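Local coordinates for protein nucleoporin NUP170 (Chaetomium thermophilum, PDB 5HAX) that probably acts as a scaffold nucleoporin of the nuclear pore complex, with a beta-propeller-like N-terminal region followed by a helical C-terminal region, at residues E39-S42 against A48-H51; P124-K129 against T165-H170; F392-K397 against D402-S407. One frame throughout, in Å; residues are numbered along the deposited sequence.

How the contacts relate
Contact 1 reaches the sheet of contact 3 through strand 39-41, which forms one edge, while hairpin 390-395/403-409 is part of its body. Their centres lie about 13 Å apart and they touch directly, F50 of contact 1 packing on V406 and S407. Contact 2 lies on the opposite side of the chain's centre from contact 1, with centres about 45 Å apart, and about 39 Å from that of contact 3. Contacts 2 and 3 are buried, contact 1 only partly. Contact 3 is extensive, joining backbone pairing, an apolar face and an ion pair. Contact 1 is a slight touch at a change of sheet. Contact 2 is apolar, built around a Met-aromatic pair beside a bound chain of another protein.

Contact 1: E39-S42 against A48-H51; sequences EMQS and APFH
The linker 43-47 brings the chain from strand 39-41 to strand 50-57 of the propeller-like domain, and across its two ends Q41 and S42 meet A48 and P49. Few atoms are involved. Q41 presents its CB, which lies 4.1 Å from A48 CA and 4.3 Å from P49 CD, so the base of the side chain rests on the backbone of A48 and the near corner of the proline ring. Beside this, the A48 methyl CB approaches S42 O at 3.7 Å, an apolar group set against a carbonyl. Van der Waals contact is all that joins the two segments.

The polar end of Q41 is directed elsewhere. With CG beside the backbone N (chi1 -53°) and the chain bent at chi2 (-69°), the amide folds back along its own strand toward E39. Q41 NE2 there makes a weak bond of 3.3 Å to E39 OE2, while its stronger partner is Q428 OE1; E39 OE1 in turn takes a hydrogen bond from Q428 NE2. S42 OG turns to D44 OD1 within the linker.

Both early strands complete sheets made from late ones: 39-41 bonds to edge partner 427-433, and 50-57 pairs with 481-487, consistent with the "Velcro" closure of a beta-propeller. M40 and F50 both reach strand 403-409.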
# COMPACT_ATOMS: atom_id res chain seq x y z
N GLU A 39 8.42 9.35 17.33
CA GLU A 39 7.52 9.44 18.47
C GLU A 39 6.97 8.04 18.70
O GLU A 39 6.22 7.51 17.87
CB GLU A 39 6.39 10.45 18.25
CG GLU A 39 5.63 10.76 19.53
CD GLU A 39 4.45 11.69 19.31
OE1 GLU A 39 4.37 12.32 18.24
OE2 GLU A 39 3.59 11.78 20.22
N MET A 40 7.36 7.43 19.82
CA MET A 40 6.95 6.06 20.13
C MET A 40 5.62 6.07 20.87
O MET A 40 5.36 6.94 21.70
CB MET A 40 8.02 5.37 20.98
CG MET A 40 9.34 5.15 20.26
SD MET A 40 9.19 4.04 18.84
CE MET A 40 8.66 2.53 19.64
N GLN A 41 4.79 5.08 20.57
CA GLN A 41 3.49 4.91 21.19
C GLN A 41 3.37 3.51 21.76
O GLN A 41 3.83 2.54 21.15
CB GLN A 41 2.35 5.14 20.18
CG GLN A 41 2.43 6.46 19.42
CD GLN A 41 2.16 7.66 20.29
OE1 GLN A 41 1.85 7.53 21.48
NE2 GLN A 41 2.27 8.85 19.71
N SER A 42 2.77 3.42 22.95
CA SER A 42 2.47 2.11 23.51
C SER A 42 1.47 1.39 22.62
O SER A 42 0.59 2.00 22.02
CB SER A 42 1.92 2.26 24.93
OG SER A 42 1.86 1.01 25.59
N ALA A 48 -1.58 4.41 18.87
CA ALA A 48 -0.76 3.39 18.23
C ALA A 48 -0.92 3.48 16.71
O ALA A 48 -2.05 3.59 16.22
CB ALA A 48 -1.17 2.00 18.72
N PRO A 49 0.17 3.47 15.94
CA PRO A 49 0.03 3.55 14.48
C PRO A 49 -0.45 2.26 13.85
O PRO A 49 -1.00 2.30 12.74
CB PRO A 49 1.45 3.90 14.01
CG PRO A 49 2.33 3.29 15.05
CD PRO A 49 1.58 3.40 16.35
N PHE A 50 -0.26 1.12 14.52
CA PHE A 50 -0.72 -0.18 14.05
C PHE A 50 -1.27 -0.94 15.24
O PHE A 50 -0.99 -0.61 16.39
CB PHE A 50 0.43 -0.99 13.41
CG PHE A 50 1.11 -0.30 12.27
CD1 PHE A 50 0.80 -0.64 10.96
CD2 PHE A 50 2.08 0.67 12.49
CE1 PHE A 50 1.44 -0.02 9.90
CE2 PHE A 50 2.72 1.29 11.44
CZ PHE A 50 2.40 0.95 10.14
N HIS A 51 -2.07 -1.97 14.97
CA HIS A 51 -2.50 -2.85 16.04
C HIS A 51 -3.00 -4.17 15.47
O HIS A 51 -3.44 -4.23 14.31
CB HIS A 51 -3.57 -2.20 16.93
CG HIS A 51 -4.89 -1.97 16.25
ND1 HIS A 51 -5.00 -1.58 14.94
CD2 HIS A 51 -6.16 -2.06 16.73
CE1 HIS A 51 -6.28 -1.45 14.63
NE2 HIS A 51 -7.00 -1.74 15.70

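Contact 2: P124-K129 against T165-H170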
# COMPACT_ATOMS: atom_id res chain seq x y z
N PRO A 124 0.84 -13.17 -20.16
CA PRO A 124 -0.36 -12.88 -20.95
C PRO A 124 -0.43 -13.69 -22.24
O PRO A 124 0.59 -14.10 -22.80
CB PRO A 124 -0.22 -11.38 -21.25
CG PRO A 124 0.60 -10.85 -20.15
CD PRO A 124 1.57 -11.94 -19.80
N GLY A 125 -1.65 -13.92 -22.70
CA GLY A 125 -1.87 -14.62 -23.95
C GLY A 125 -1.42 -16.07 -23.94
O GLY A 125 -1.27 -16.67 -25.00
N VAL A 126 -1.20 -16.64 -22.76
CA VAL A 126 -0.80 -18.04 -22.61
C VAL A 126 -1.96 -18.89 -22.11
O VAL A 126 -2.29 -19.92 -22.70
CB VAL A 126 0.42 -18.17 -21.68
CG1 VAL A 126 0.80 -19.64 -21.50
CG2 VAL A 126 1.59 -17.37 -22.21
N PHE A 127 -2.58 -18.47 -21.01
CA PHE A 127 -3.60 -19.26 -20.33
C PHE A 127 -4.98 -18.65 -20.53
O PHE A 127 -5.13 -17.49 -20.95
CB PHE A 127 -3.30 -19.35 -18.83
CG PHE A 127 -2.00 -20.03 -18.52
CD1 PHE A 127 -1.86 -21.41 -18.65
CD2 PHE A 127 -0.91 -19.30 -18.08
CE1 PHE A 127 -0.66 -22.03 -18.36
CE2 PHE A 127 0.29 -19.92 -17.78
CZ PHE A 127 0.41 -21.29 -17.92
N VAL A 128 -6.00 -19.46 -20.24
CA VAL A 128 -7.37 -18.97 -20.22
C VAL A 128 -7.46 -17.81 -19.23
O VAL A 128 -6.75 -17.77 -18.22
CB VAL A 128 -8.34 -20.11 -19.86
CG1 VAL A 128 -8.06 -20.63 -18.45
CG2 VAL A 128 -9.78 -19.65 -19.98
N LYS A 129 -8.35 -16.87 -19.52
CA LYS A 129 -8.46 -15.66 -18.70
C LYS A 129 -8.78 -15.99 -17.25
O LYS A 129 -8.41 -15.23 -16.34
CB LYS A 129 -9.53 -14.73 -19.27
CG LYS A 129 -8.99 -13.59 -20.12
CD LYS A 129 -8.22 -14.09 -21.33
CE LYS A 129 -8.31 -13.10 -22.48
NZ LYS A 129 -7.91 -11.72 -22.08
N THR A 165 -0.16 -28.34 -16.27
CA THR A 165 0.35 -27.56 -17.40
C THR A 165 1.31 -28.31 -18.30
O THR A 165 1.55 -27.84 -19.42
CB THR A 165 1.07 -26.29 -16.89
OG1 THR A 165 2.27 -26.67 -16.21
CG2 THR A 165 0.18 -25.50 -15.96
N ARG A 166 1.86 -29.44 -17.88
CA ARG A 166 2.94 -30.14 -18.59
C ARG A 166 4.19 -29.28 -18.71
O ARG A 166 5.10 -29.63 -19.47
CB ARG A 166 2.50 -30.59 -19.99
CG ARG A 166 1.21 -31.40 -20.02
CD ARG A 166 0.89 -31.83 -21.45
NE ARG A 166 -0.52 -32.20 -21.62
CZ ARG A 166 -1.13 -32.27 -22.80
NH1 ARG A 166 -0.48 -31.98 -23.92
NH2 ARG A 166 -2.41 -32.62 -22.86
N MET A 167 4.27 -28.17 -17.97
CA MET A 167 5.40 -27.25 -18.03
C MET A 167 6.32 -27.53 -16.84
O MET A 167 5.92 -27.36 -15.69
CB MET A 167 4.91 -25.80 -18.00
CG MET A 167 4.09 -25.40 -19.21
SD MET A 167 3.41 -23.74 -19.06
CE MET A 167 2.58 -23.56 -20.64
N SER A 168 7.54 -27.95 -17.14
CA SER A 168 8.53 -28.22 -16.10
C SER A 168 9.90 -28.31 -16.75
O SER A 168 10.03 -28.58 -17.95
CB SER A 168 8.21 -29.50 -15.33
OG SER A 168 8.44 -30.64 -16.14
N VAL A 169 10.94 -28.07 -15.94
CA VAL A 169 12.32 -28.14 -16.39
C VAL A 169 13.18 -28.70 -15.27
O VAL A 169 12.92 -28.47 -14.08
CB VAL A 169 12.86 -26.76 -16.82
CG1 VAL A 169 12.36 -26.39 -18.21
CG2 VAL A 169 12.49 -25.68 -15.81
N HIS A 170 14.20 -29.45 -15.65
CA HIS A 170 15.16 -29.95 -14.69
C HIS A 170 15.91 -28.79 -14.05
O HIS A 170 16.29 -27.83 -14.73
CB HIS A 170 16.14 -30.92 -15.36
CG HIS A 170 15.48 -32.16 -15.88
ND1 HIS A 170 15.82 -32.73 -17.09
CD2 HIS A 170 14.50 -32.94 -15.36
CE1 HIS A 170 15.08 -33.81 -17.29
NE2 HIS A 170 14.27 -33.95 -16.25
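T165 OG1 is held twice: it accepts a hydrogen bond from M167 N at 3.1 Å (154° at the hydrogen), closing an ST turn, and it donates to L145 O of the neighbouring strand 142-151. The turn lies within the broken strand 159-170, an outer strand of a four-stranded antiparallel sheet in the propeller-like domain, and it meets the loop that joins strands 114-120 and 133-139 of that sheet.

Across the contact the side chains of F127 and M167 arrive from opposite directions. Extended at chi2 (174°), M167 brings SD to F127 CZ, and chi3 (178°) carries CE on toward V126. M167 SD comes to 4.0 Å from F127 CZ in an oblique Met-aromatic contact, 5.3 Å from the ring centroid. Next to it T165 CG2 approaches F127 CE1 at 4.3 Å.

Y202 of strand 198-202, in the following sheet, packs on both V126 and M167. A chain of another protein covers part of this surface: it packs on F127 and R166 and is hydrogen-bonded through the backbone of V128. V126 completes the apolar cluster, its CG1 lying 3.7 Å above the plane of the F127 ring, over the centre, and 4.4 Å from M167 CE.

Contact 3: F392-K397 against D402-S407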
# COMPACT_ATOMS: atom_id res chain seq x y z
N PHE A 392 8.32 -2.95 9.10
CA PHE A 392 8.22 -4.05 10.06
C PHE A 392 9.61 -4.63 10.28
O PHE A 392 10.27 -5.03 9.31
CB PHE A 392 7.27 -5.15 9.57
CG PHE A 392 5.82 -4.75 9.54
CD1 PHE A 392 4.94 -5.24 10.49
CD2 PHE A 392 5.34 -3.90 8.56
CE1 PHE A 392 3.61 -4.89 10.46
CE2 PHE A 392 4.00 -3.55 8.53
CZ PHE A 392 3.14 -4.04 9.48
N ASP A 393 10.05 -4.70 11.53
CA ASP A 393 11.36 -5.26 11.88
C ASP A 393 11.19 -6.33 12.95
O ASP A 393 10.64 -6.06 14.02
CB ASP A 393 12.32 -4.17 12.37
CG ASP A 393 13.74 -4.67 12.52
OD1 ASP A 393 14.03 -5.81 12.08
OD2 ASP A 393 14.59 -3.93 13.05
N VAL A 394 11.69 -7.53 12.66
CA VAL A 394 11.65 -8.65 13.59
C VAL A 394 12.95 -8.59 14.39
O VAL A 394 14.02 -8.94 13.88
CB VAL A 394 11.49 -9.98 12.87
CG1 VAL A 394 11.41 -11.13 13.87
CG2 VAL A 394 10.26 -9.96 11.98
N VAL A 395 12.87 -8.15 15.64
CA VAL A 395 14.03 -8.03 16.52
C VAL A 395 14.09 -9.29 17.38
O VAL A 395 13.11 -9.66 18.03
CB VAL A 395 13.95 -6.77 17.40
CG1 VAL A 395 15.18 -6.66 18.29
CG2 VAL A 395 13.81 -5.53 16.53
N ARG A 396 15.26 -9.93 17.39
CA ARG A 396 15.43 -11.24 18.01
C ARG A 396 16.48 -11.16 19.12
O ARG A 396 17.47 -11.90 19.10
CB ARG A 396 15.82 -12.26 16.93
CG ARG A 396 15.38 -13.68 17.19
CD ARG A 396 15.30 -14.47 15.89
NE ARG A 396 13.98 -14.37 15.26
CZ ARG A 396 13.71 -14.76 14.02
NH1 ARG A 396 12.48 -14.65 13.53
NH2 ARG A 396 14.67 -15.26 13.25
N LYS A 397 16.26 -10.26 20.09
CA LYS A 397 17.21 -10.11 21.19
C LYS A 397 17.32 -11.38 22.01
O LYS A 397 18.40 -11.68 22.55
CB LYS A 397 16.80 -8.94 22.08
CG LYS A 397 17.23 -7.59 21.56
CD LYS A 397 16.81 -6.47 22.51
CE LYS A 397 17.33 -5.12 22.04
NZ LYS A 397 18.82 -5.07 22.00
N ASP A 402 10.24 -13.30 19.55
CA ASP A 402 10.44 -12.19 18.64
C ASP A 402 9.68 -10.97 19.14
O ASP A 402 8.58 -11.09 19.70
CB ASP A 402 9.96 -12.54 17.23
CG ASP A 402 10.86 -13.56 16.54
OD1 ASP A 402 11.94 -13.86 17.08
OD2 ASP A 402 10.48 -14.04 15.45
N MET A 403 10.27 -9.80 18.95
CA MET A 403 9.61 -8.52 19.18
C MET A 403 9.46 -7.81 17.85
O MET A 403 10.42 -7.76 17.06
CB MET A 403 10.39 -7.65 20.17
CG MET A 403 10.47 -8.20 21.59
SD MET A 403 8.87 -8.47 22.37
CE MET A 403 8.13 -6.84 22.28
N LEU A 404 8.28 -7.26 17.59
CA LEU A 404 7.96 -6.62 16.32
C LEU A 404 7.96 -5.11 16.51
O LEU A 404 7.12 -4.56 17.23
CB LEU A 404 6.60 -7.09 15.82
CG LEU A 404 6.56 -7.61 14.38
CD1 LEU A 404 7.35 -8.90 14.27
CD2 LEU A 404 5.12 -7.81 13.93
N PHE A 405 8.91 -4.43 15.87
CA PHE A 405 8.88 -2.98 15.78
C PHE A 405 8.17 -2.59 14.49
O PHE A 405 8.52 -3.08 13.41
CB PHE A 405 10.29 -2.38 15.80
CG PHE A 405 10.31 -0.89 15.57
CD1 PHE A 405 9.85 -0.02 16.55
CD2 PHE A 405 10.76 -0.37 14.37
CE1 PHE A 405 9.85 1.35 16.34
CE2 PHE A 405 10.77 1.00 14.16
CZ PHE A 405 10.32 1.86 15.14
N VAL A 406 7.18 -1.71 14.60
CA VAL A 406 6.38 -1.28 13.46
C VAL A 406 6.28 0.24 13.50
O VAL A 406 5.94 0.82 14.54
CB VAL A 406 4.98 -1.92 13.46
CG1 VAL A 406 4.35 -1.77 12.08
CG2 VAL A 406 5.05 -3.38 13.85
N SER A 407 6.57 0.88 12.37
CA SER A 407 6.57 2.33 12.29
C SER A 407 5.98 2.77 10.95
O SER A 407 5.95 2.01 9.98
CB SER A 407 7.97 2.92 12.46
OG SER A 407 8.84 2.48 11.44
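F392-V406 and V394-L404 form non-hydrogen-bonded pairs, and D393-F405 and V395-M403 hydrogen-bonded pairs, in the antiparallel beta hairpin of strands 390-395 and 403-409, within a blade-like sheet of the propeller-like domain. Each hydrogen-bonded pair exchanges two backbone bonds; among them D393 N reaches F405 O at 2.9 Å and M403 N reaches V395 O at 3.0 Å.

Packing is tight on the face that carries F392, V394, L404 and V406. A CH-pi contact sets V406 CG1 over one face of the F392 ring, 3.7 Å from its centroid, while L404 CD2 comes to the ring's edge, 4.3 Å from F392 CD1. Further along, V394 CG2 meets L404 CD1 at 3.9 Å.

Where the strands give way to the turn, R396 grips D402 side-on with two nitrogens. R396 NE binds D402 OD1 and NH1 binds OD2, each at 2.8 Å, with the guanidinium and carboxylate planes 20° apart. A bend at chi3 (-90°) turns the guanidinium edge to the acid. D402 OD2 also accepts from T440 N, a second bond that should help fix the carboxylate's rotation.

On the other face, side chains meet across the strands mainly near their CB atoms. V395 and F405 pack on L377, M403 and F405 on W431, and D393 OD2 bonds to S380 OG. The solvent side lies at partly exposed M403 and at K397.

Strands 380-386 and 427-433 flank the hairpin within its sheet, and strand 440-445 packs on the F392-V394-L404 face.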